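Local coordinates for protein alcohol dehydrogenase (Escherichia coli, PDB 5VM2) that is probably a zinc-dependent dehydrogenase that oxidises CH-OH groups with NAD or NADP as acceptor, though its specificity is unknown, at residues D224-C229 with A254-M259; V249-A254 with S274-L279. All coordinates share one frame; numbering follows the deposited sequence.

Contacts 1 and 2 lie side by side in the nucleotide-binding-type (Rossmann) domain of this alcohol dehydrogenase relative, their centres about 11 Å apart and about 25 and 24 Å from the centre of the chain. Ala254 belongs to both, since helix 248-253 of contact 2 runs directly into the turn that supplies contact 1. Their segments alternate along the chain. In space they meet at a probable hydrogen bond of 3.1 Å between Tyr256 OH and Asn277 ND2, with Pro255 CB packed 4.0 Å from Asn277 O. Neither contact includes a ligand of the zinc or magnesium ions.

Contact 1 (D224-C229 with A254-M259); sequences DTIARC and APYLVM
The Tyr256 ring meets helix 225-232 obliquely, through CD1 of Ile226. The firmer touch is at the root of that side chain, where Ile226 CD1 lies 4.1 Å from Tyr256 CB. The phenol itself leads away from the helix, and its OH is hydrogen-bonded to Asn277. Deeper in, Leu257 carries the larger share of the contact: its CD2 branch reaches 3.6 Å from Cys229 CB and 3.9 Å from Cys229 SG. The same Leu257 CD2 lies 4.0 Å from Ile226 CG1, so it touches two residues about one helical turn apart. The side chains of Ile226 and Leu257 cross at about a right angle. In Ile226 the CG1 arm lies beside the backbone N, chi1 -75°, and its extended chi2 of 164° carries CD1 out to Tyr256. No hydrogen bond joins the two segments; the contact is wholly apolar. At the helix start, Asp224 is the N-cap, with OD1 accepting weakly from Ala227 N at 3.3 Å. Cys229 and Leu257 both pack on Ile173 of strand 171-175, Cys229 also on Ile218 of strand 216-219 and Leu257 on Val241 of strand 238-243, which places helix and turn together against the parallel Rossmann sheet.

Contact 2 (V249-A254 with S274-L279); sequences VTVKQA and SAINFL
This is a surface contact between a short helix and an irregular loop in the Rossmann domain: segment 274-279, part of the loop between strands 262-267 and 286-290, runs alongside helix 248-253, which follows strand 238-243. Lys252 and Val251 provide the helix side. The lysine chain runs alongside the carbonyl of Ala275, with CG 3.5 Å from Ala275 O, and a bend at its last torsion, chi4 63°, turns the ammonium group back toward the same oxygen. The resulting hydrogen bond from Lys252 NZ to Ala275 O is weak at 3.5 Å, and NZ also lies 3.9 Å from Ala275 CB. A water bridges the two backbones: it donates to Lys252 O at 2.9 Å and, weakly, to Ala275 O, while accepting from Asn277 N at 3.0 Å. Ala275 O thus receives both the lysine and the water. On the buried side, Val251 CG1, anti to the backbone N (chi1 170°), points at the loop. This methyl group makes a close van der Waals contact with the hydroxyl oxygen, Ser274 OG, at 3.2 Å, and an apolar one with Ile276 CD1 at 4.0 Å. Although the CB of Ile276 is directed away from the helix, its CG1-CD1 arm returns to reach Val251. The helix packs on strand 238-243 through Val251 on Glu243 and Ala254 on Val241, while the loop runs along another side of it.

Contact 1 (D224-C229 with A254-M259)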
ATOM      1  N   ASP A 224     -20.396  15.274 -13.462  1.00 41.72           N
ATOM      2  CA  ASP A 224     -19.274  15.983 -14.074  1.00 43.64           C
ATOM      3  C   ASP A 224     -18.233  16.224 -12.988  1.00 41.72           C
ATOM      4  O   ASP A 224     -18.403  17.098 -12.136  1.00 42.39           O
ATOM      5  CB  ASP A 224     -19.750  17.291 -14.698  1.00 47.61           C
ATOM      6  CG  ASP A 224     -18.689  17.965 -15.559  1.00 49.21           C
ATOM      7  OD1 ASP A 224     -17.477  17.767 -15.320  1.00 48.01           O
ATOM      8  OD2 ASP A 224     -19.079  18.719 -16.476  1.00 51.35           O
ATOM      9  N   THR A 225     -17.143  15.449 -13.019  1.00 39.00           N
ATOM     10  CA  THR A 225     -16.139  15.541 -11.961  1.00 34.92           C
ATOM     11  C   THR A 225     -15.543  16.939 -11.866  1.00 34.81           C
ATOM     12  O   THR A 225     -15.385  17.488 -10.770  1.00 34.42           O
ATOM     13  CB  THR A 225     -15.024  14.515 -12.187  1.00 35.68           C
ATOM     14  OG1 THR A 225     -15.586  13.209 -12.359  1.00 39.21           O
ATOM     15  CG2 THR A 225     -14.048  14.508 -11.004  1.00 30.63           C
ATOM     16  N   ILE A 226     -15.199  17.540 -13.001  1.00 35.08           N
ATOM     17  CA  ILE A 226     -14.550  18.844 -12.954  1.00 39.23           C
ATOM     18  C   ILE A 226     -15.511  19.899 -12.417  1.00 38.91           C
ATOM     19  O   ILE A 226     -15.143  20.711 -11.559  1.00 37.72           O
ATOM     20  CB  ILE A 226     -13.997  19.208 -14.342  1.00 43.99           C
ATOM     21  CG1 ILE A 226     -12.734  18.389 -14.629  1.00 46.11           C
ATOM     22  CG2 ILE A 226     -13.697  20.693 -14.424  1.00 45.04           C
ATOM     23  CD1 ILE A 226     -12.319  18.384 -16.086  1.00 50.05           C
ATOM     24  N   ALA A 227     -16.763  19.879 -12.876  1.00 39.39           N
ATOM     25  CA  ALA A 227     -17.750  20.836 -12.383  1.00 41.28           C
ATOM     26  C   ALA A 227     -18.008  20.649 -10.891  1.00 39.86           C
ATOM     27  O   ALA A 227     -18.067  21.623 -10.132  1.00 39.88           O
ATOM     28  CB  ALA A 227     -19.049  20.697 -13.175  1.00 42.76           C
ATOM     29  N   ARG A 228     -18.169  19.399 -10.453  1.00 38.07           N
ATOM     30  CA  ARG A 228     -18.428  19.138  -9.041  1.00 36.39           C
ATOM     31  C   ARG A 228     -17.249  19.559  -8.172  1.00 36.13           C
ATOM     32  O   ARG A 228     -17.438  20.075  -7.064  1.00 35.85           O
ATOM     33  CB  ARG A 228     -18.745  17.657  -8.835  1.00 37.08           C
ATOM     34  CG  ARG A 228     -20.073  17.218  -9.451  1.00 43.64           C
ATOM     35  CD  ARG A 228     -21.270  17.729  -8.649  1.00 49.01           C
ATOM     36  NE  ARG A 228     -21.215  17.300  -7.253  1.00 51.97           N
ATOM     37  CZ  ARG A 228     -20.871  18.090  -6.239  1.00 53.46           C
ATOM     38  NH1 ARG A 228     -20.551  19.359  -6.462  1.00 55.49           N
ATOM     39  NH2 ARG A 228     -20.841  17.611  -5.003  1.00 51.50           N
ATOM     40  N   CYS A 229     -16.022  19.348  -8.659  1.00 34.97           N
ATOM     41  CA  CYS A 229     -14.844  19.765  -7.905  1.00 33.70           C
ATOM     42  C   CYS A 229     -14.714  21.284  -7.874  1.00 34.13           C
ATOM     43  O   CYS A 229     -14.314  21.858  -6.855  1.00 33.93           O
ATOM     44  CB  CYS A 229     -13.590  19.130  -8.506  1.00 35.15           C
ATOM     45  SG  CYS A 229     -13.389  17.370  -8.120  1.00 35.86           S
ATOM     46  N   ALA A 254      -6.178  15.836 -13.143  1.00 37.54           N
ATOM     47  CA  ALA A 254      -5.686  16.605 -12.003  1.00 34.68           C
ATOM     48  C   ALA A 254      -5.267  18.034 -12.338  1.00 34.59           C
ATOM     49  O   ALA A 254      -5.511  18.922 -11.501  1.00 34.21           O
ATOM     50  CB  ALA A 254      -4.531  15.852 -11.334  1.00 32.10           C
ATOM     51  N   PRO A 255      -4.643  18.332 -13.490  1.00 33.64           N
ATOM     52  CA  PRO A 255      -4.346  19.741 -13.800  1.00 33.51           C
ATOM     53  C   PRO A 255      -5.551  20.661 -13.708  1.00 35.22           C
ATOM     54  O   PRO A 255      -5.415  21.819 -13.300  1.00 34.05           O
ATOM     55  CB  PRO A 255      -3.809  19.670 -15.238  1.00 36.48           C
ATOM     56  CG  PRO A 255      -3.216  18.328 -15.343  1.00 37.38           C
ATOM     57  CD  PRO A 255      -4.045  17.422 -14.488  1.00 36.66           C
ATOM     58  N   TYR A 256      -6.733  20.176 -14.086  1.00 36.56           N
ATOM     59  CA  TYR A 256      -7.939  20.991 -14.074  1.00 36.70           C
ATOM     60  C   TYR A 256      -8.554  21.134 -12.687  1.00 35.61           C
ATOM     61  O   TYR A 256      -9.525  21.886 -12.534  1.00 37.55           O
ATOM     62  CB  TYR A 256      -8.954  20.388 -15.047  1.00 37.05           C
ATOM     63  CG  TYR A 256      -8.416  20.323 -16.462  1.00 43.23           C
ATOM     64  CD1 TYR A 256      -7.773  19.187 -16.933  1.00 40.35           C
ATOM     65  CD2 TYR A 256      -8.531  21.411 -17.315  1.00 46.83           C
ATOM     66  CE1 TYR A 256      -7.269  19.133 -18.222  1.00 43.83           C
ATOM     67  CE2 TYR A 256      -8.034  21.368 -18.609  1.00 49.96           C
ATOM     68  CZ  TYR A 256      -7.404  20.227 -19.055  1.00 50.37           C
ATOM     69  OH  TYR A 256      -6.910  20.183 -20.337  1.00 56.03           O
ATOM     70  N   LEU A 257      -8.008  20.454 -11.677  1.00 32.96           N
ATOM     71  CA  LEU A 257      -8.614  20.401 -10.353  1.00 32.89           C
ATOM     72  C   LEU A 257      -7.818  21.118  -9.272  1.00 32.50           C
ATOM     73  O   LEU A 257      -8.366  21.357  -8.187  1.00 34.33           O
ATOM     74  CB  LEU A 257      -8.809  18.938  -9.922  1.00 30.82           C
ATOM     75  CG  LEU A 257      -9.639  18.058 -10.859  1.00 33.01           C
ATOM     76  CD1 LEU A 257      -9.708  16.640 -10.324  1.00 34.71           C
ATOM     77  CD2 LEU A 257     -11.031  18.630 -11.027  1.00 35.38           C
ATOM     78  N   VAL A 258      -6.558  21.458  -9.533  1.00 28.08           N
ATOM     79  CA  VAL A 258      -5.646  21.998  -8.528  1.00 26.81           C
ATOM     80  C   VAL A 258      -5.617  23.516  -8.644  1.00 29.64           C
ATOM     81  O   VAL A 258      -5.768  24.086  -9.735  1.00 31.40           O
ATOM     82  CB  VAL A 258      -4.231  21.393  -8.695  1.00 26.44           C
ATOM     83  CG1 VAL A 258      -3.624  21.814 -10.020  1.00 28.16           C
ATOM     84  CG2 VAL A 258      -3.308  21.778  -7.534  1.00 25.92           C
ATOM     85  N   MET A 259      -5.419  24.179  -7.509  1.00 28.41           N
ATOM     86  CA  MET A 259      -5.295  25.627  -7.496  1.00 32.73           C
ATOM     87  C   MET A 259      -3.882  26.049  -7.891  1.00 30.61           C
ATOM     88  O   MET A 259      -2.924  25.273  -7.805  1.00 28.10           O
ATOM     89  CB  MET A 259      -5.612  26.184  -6.109  1.00 37.83           C
ATOM     90  CG  MET A 259      -4.463  26.045  -5.127  1.00 41.06           C
ATOM     91  SD  MET A 259      -4.836  26.696  -3.483  1.00 48.31           S
ATOM     92  CE  MET A 259      -6.196  27.801  -3.822  1.00 53.26           C
TER

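Contact 2 (V249-A254 with S274-L279)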
ATOM      1  N   VAL A 249      -7.441   8.583 -16.987  1.00 80.40           N
ATOM      2  CA  VAL A 249      -8.471   9.606 -16.805  1.00 78.24           C
ATOM      3  C   VAL A 249      -8.083  10.554 -15.679  1.00 71.33           C
ATOM      4  O   VAL A 249      -8.142  11.781 -15.826  1.00 72.69           O
ATOM      5  CB  VAL A 249      -9.842   8.954 -16.541  1.00 80.93           C
ATOM      6  CG1 VAL A 249      -9.735   7.837 -15.505  1.00 82.08           C
ATOM      7  CG2 VAL A 249     -10.856  10.004 -16.096  1.00 77.41           C
ATOM      8  N   THR A 250      -7.650   9.994 -14.549  1.00 65.91           N
ATOM      9  CA  THR A 250      -7.459  10.790 -13.343  1.00 59.18           C
ATOM     10  C   THR A 250      -6.218  11.670 -13.445  1.00 55.91           C
ATOM     11  O   THR A 250      -6.265  12.859 -13.114  1.00 55.46           O
ATOM     12  CB  THR A 250      -7.379   9.868 -12.126  1.00 57.58           C
ATOM     13  OG1 THR A 250      -6.571   8.726 -12.444  1.00 61.36           O
ATOM     14  CG2 THR A 250      -8.769   9.398 -11.731  1.00 58.74           C
ATOM     15  N   VAL A 251      -5.096  11.098 -13.890  1.00 55.22           N
ATOM     16  CA  VAL A 251      -3.853  11.864 -13.990  1.00 54.06           C
ATOM     17  C   VAL A 251      -4.049  13.074 -14.899  1.00 52.66           C
ATOM     18  O   VAL A 251      -3.698  14.207 -14.545  1.00 49.11           O
ATOM     19  CB  VAL A 251      -2.707  10.966 -14.493  1.00 59.49           C
ATOM     20  CG1 VAL A 251      -1.491  11.801 -14.843  1.00 59.09           C
ATOM     21  CG2 VAL A 251      -2.353   9.912 -13.457  1.00 61.10           C
ATOM     22  N   LYS A 252      -4.627  12.847 -16.079  1.00 54.27           N
ATOM     23  CA  LYS A 252      -4.898  13.937 -17.011  1.00 53.01           C
ATOM     24  C   LYS A 252      -5.909  14.928 -16.444  1.00 49.13           C
ATOM     25  O   LYS A 252      -5.918  16.100 -16.841  1.00 49.43           O
ATOM     26  CB  LYS A 252      -5.398  13.355 -18.331  1.00 54.89           C
ATOM     27  CG  LYS A 252      -5.486  14.327 -19.487  1.00 57.65           C
ATOM     28  CD  LYS A 252      -5.619  13.559 -20.792  1.00 64.19           C
ATOM     29  CE  LYS A 252      -6.016  14.468 -21.940  1.00 69.75           C
ATOM     30  NZ  LYS A 252      -4.992  15.501 -22.221  1.00 70.89           N
ATOM     31  N   GLN A 253      -6.770  14.476 -15.525  1.00 46.07           N
ATOM     32  CA  GLN A 253      -7.779  15.343 -14.923  1.00 45.12           C
ATOM     33  C   GLN A 253      -7.184  16.292 -13.892  1.00 40.63           C
ATOM     34  O   GLN A 253      -7.644  17.434 -13.772  1.00 39.82           O
ATOM     35  CB  GLN A 253      -8.866  14.502 -14.249  1.00 48.80           C
ATOM     36  CG  GLN A 253     -10.082  14.186 -15.104  1.00 56.37           C
ATOM     37  CD  GLN A 253     -11.123  13.380 -14.339  1.00 60.02           C
ATOM     38  OE1 GLN A 253     -10.901  12.990 -13.192  1.00 59.00           O
ATOM     39  NE2 GLN A 253     -12.259  13.121 -14.976  1.00 65.30           N
ATOM     40  N   ALA A 254      -6.178  15.836 -13.143  1.00 37.54           N
ATOM     41  CA  ALA A 254      -5.686  16.605 -12.003  1.00 34.68           C
ATOM     42  C   ALA A 254      -5.267  18.034 -12.338  1.00 34.59           C
ATOM     43  O   ALA A 254      -5.511  18.922 -11.501  1.00 34.21           O
ATOM     44  CB  ALA A 254      -4.531  15.852 -11.334  1.00 32.10           C
ATOM     45  N   SER A 274       0.961   9.930 -19.971  1.00 70.94           N
ATOM     46  CA  SER A 274      -0.234  10.751 -19.821  1.00 67.21           C
ATOM     47  C   SER A 274       0.071  12.169 -20.278  1.00 65.64           C
ATOM     48  O   SER A 274       1.058  12.764 -19.836  1.00 63.87           O
ATOM     49  CB  SER A 274      -0.726  10.755 -18.368  1.00 62.69           C
ATOM     50  OG  SER A 274       0.254  11.300 -17.503  1.00 60.07           O
ATOM     51  N   ALA A 275      -0.776  12.704 -21.155  1.00 46.70           N
ATOM     52  CA  ALA A 275      -0.593  14.051 -21.684  1.00 47.58           C
ATOM     53  C   ALA A 275      -1.019  15.080 -20.641  1.00 47.59           C
ATOM     54  O   ALA A 275      -2.187  15.119 -20.238  1.00 49.69           O
ATOM     55  CB  ALA A 275      -1.388  14.227 -22.976  1.00 50.90           C
ATOM     56  N   ILE A 276      -0.076  15.914 -20.208  1.00 45.53           N
ATOM     57  CA  ILE A 276      -0.316  16.908 -19.167  1.00 42.47           C
ATOM     58  C   ILE A 276      -0.462  18.279 -19.815  1.00 43.98           C
ATOM     59  O   ILE A 276       0.353  18.668 -20.662  1.00 44.76           O
ATOM     60  CB  ILE A 276       0.818  16.913 -18.128  1.00 40.52           C
ATOM     61  CG1 ILE A 276       0.898  15.566 -17.407  1.00 41.27           C
ATOM     62  CG2 ILE A 276       0.622  18.053 -17.127  1.00 40.25           C
ATOM     63  CD1 ILE A 276      -0.447  15.011 -16.980  1.00 43.36           C
ATOM     64  N   ASN A 277      -1.499  19.013 -19.419  1.00 44.88           N
ATOM     65  CA  ASN A 277      -1.719  20.377 -19.896  1.00 44.92           C
ATOM     66  C   ASN A 277      -1.046  21.325 -18.909  1.00 42.48           C
ATOM     67  O   ASN A 277      -1.652  21.780 -17.936  1.00 39.57           O
ATOM     68  CB  ASN A 277      -3.209  20.662 -20.043  1.00 47.60           C
ATOM     69  CG  ASN A 277      -3.492  22.019 -20.671  1.00 49.17           C
ATOM     70  OD1 ASN A 277      -2.643  22.909 -20.678  1.00 48.33           O
ATOM     71  ND2 ASN A 277      -4.698  22.179 -21.201  1.00 50.83           N
ATOM     72  N   PHE A 278       0.227  21.639 -19.174  1.00 41.69           N
ATOM     73  CA  PHE A 278       0.980  22.494 -18.259  1.00 41.91           C
ATOM     74  C   PHE A 278       0.487  23.934 -18.276  1.00 44.42           C
ATOM     75  O   PHE A 278       0.685  24.662 -17.295  1.00 43.07           O
ATOM     76  CB  PHE A 278       2.470  22.432 -18.586  1.00 41.80           C
ATOM     77  CG  PHE A 278       3.144  21.217 -18.024  1.00 41.81           C
ATOM     78  CD1 PHE A 278       3.261  21.056 -16.654  1.00 41.02           C
ATOM     79  CD2 PHE A 278       3.632  20.226 -18.858  1.00 43.18           C
ATOM     80  CE1 PHE A 278       3.861  19.926 -16.117  1.00 41.11           C
ATOM     81  CE2 PHE A 278       4.241  19.096 -18.334  1.00 42.81           C
ATOM     82  CZ  PHE A 278       4.357  18.945 -16.960  1.00 42.11           C
ATOM     83  N   LEU A 279      -0.150  24.365 -19.369  1.00 45.96           N
ATOM     84  CA  LEU A 279      -0.728  25.704 -19.404  1.00 48.87           C
ATOM     85  C   LEU A 279      -1.723  25.899 -18.266  1.00 48.26           C
ATOM     86  O   LEU A 279      -1.758  26.962 -17.637  1.00 50.37           O
ATOM     87  CB  LEU A 279      -1.393  25.952 -20.759  1.00 52.61           C
ATOM     88  CG  LEU A 279      -2.029  27.327 -20.982  1.00 54.98           C
ATOM     89  CD1 LEU A 279      -1.071  28.443 -20.594  1.00 55.02           C
ATOM     90  CD2 LEU A 279      -2.480  27.484 -22.426  1.00 57.16           C
TER
HETATM   91  O   HOH W   1      -3.808  17.350 -18.373  1.00 59.01           O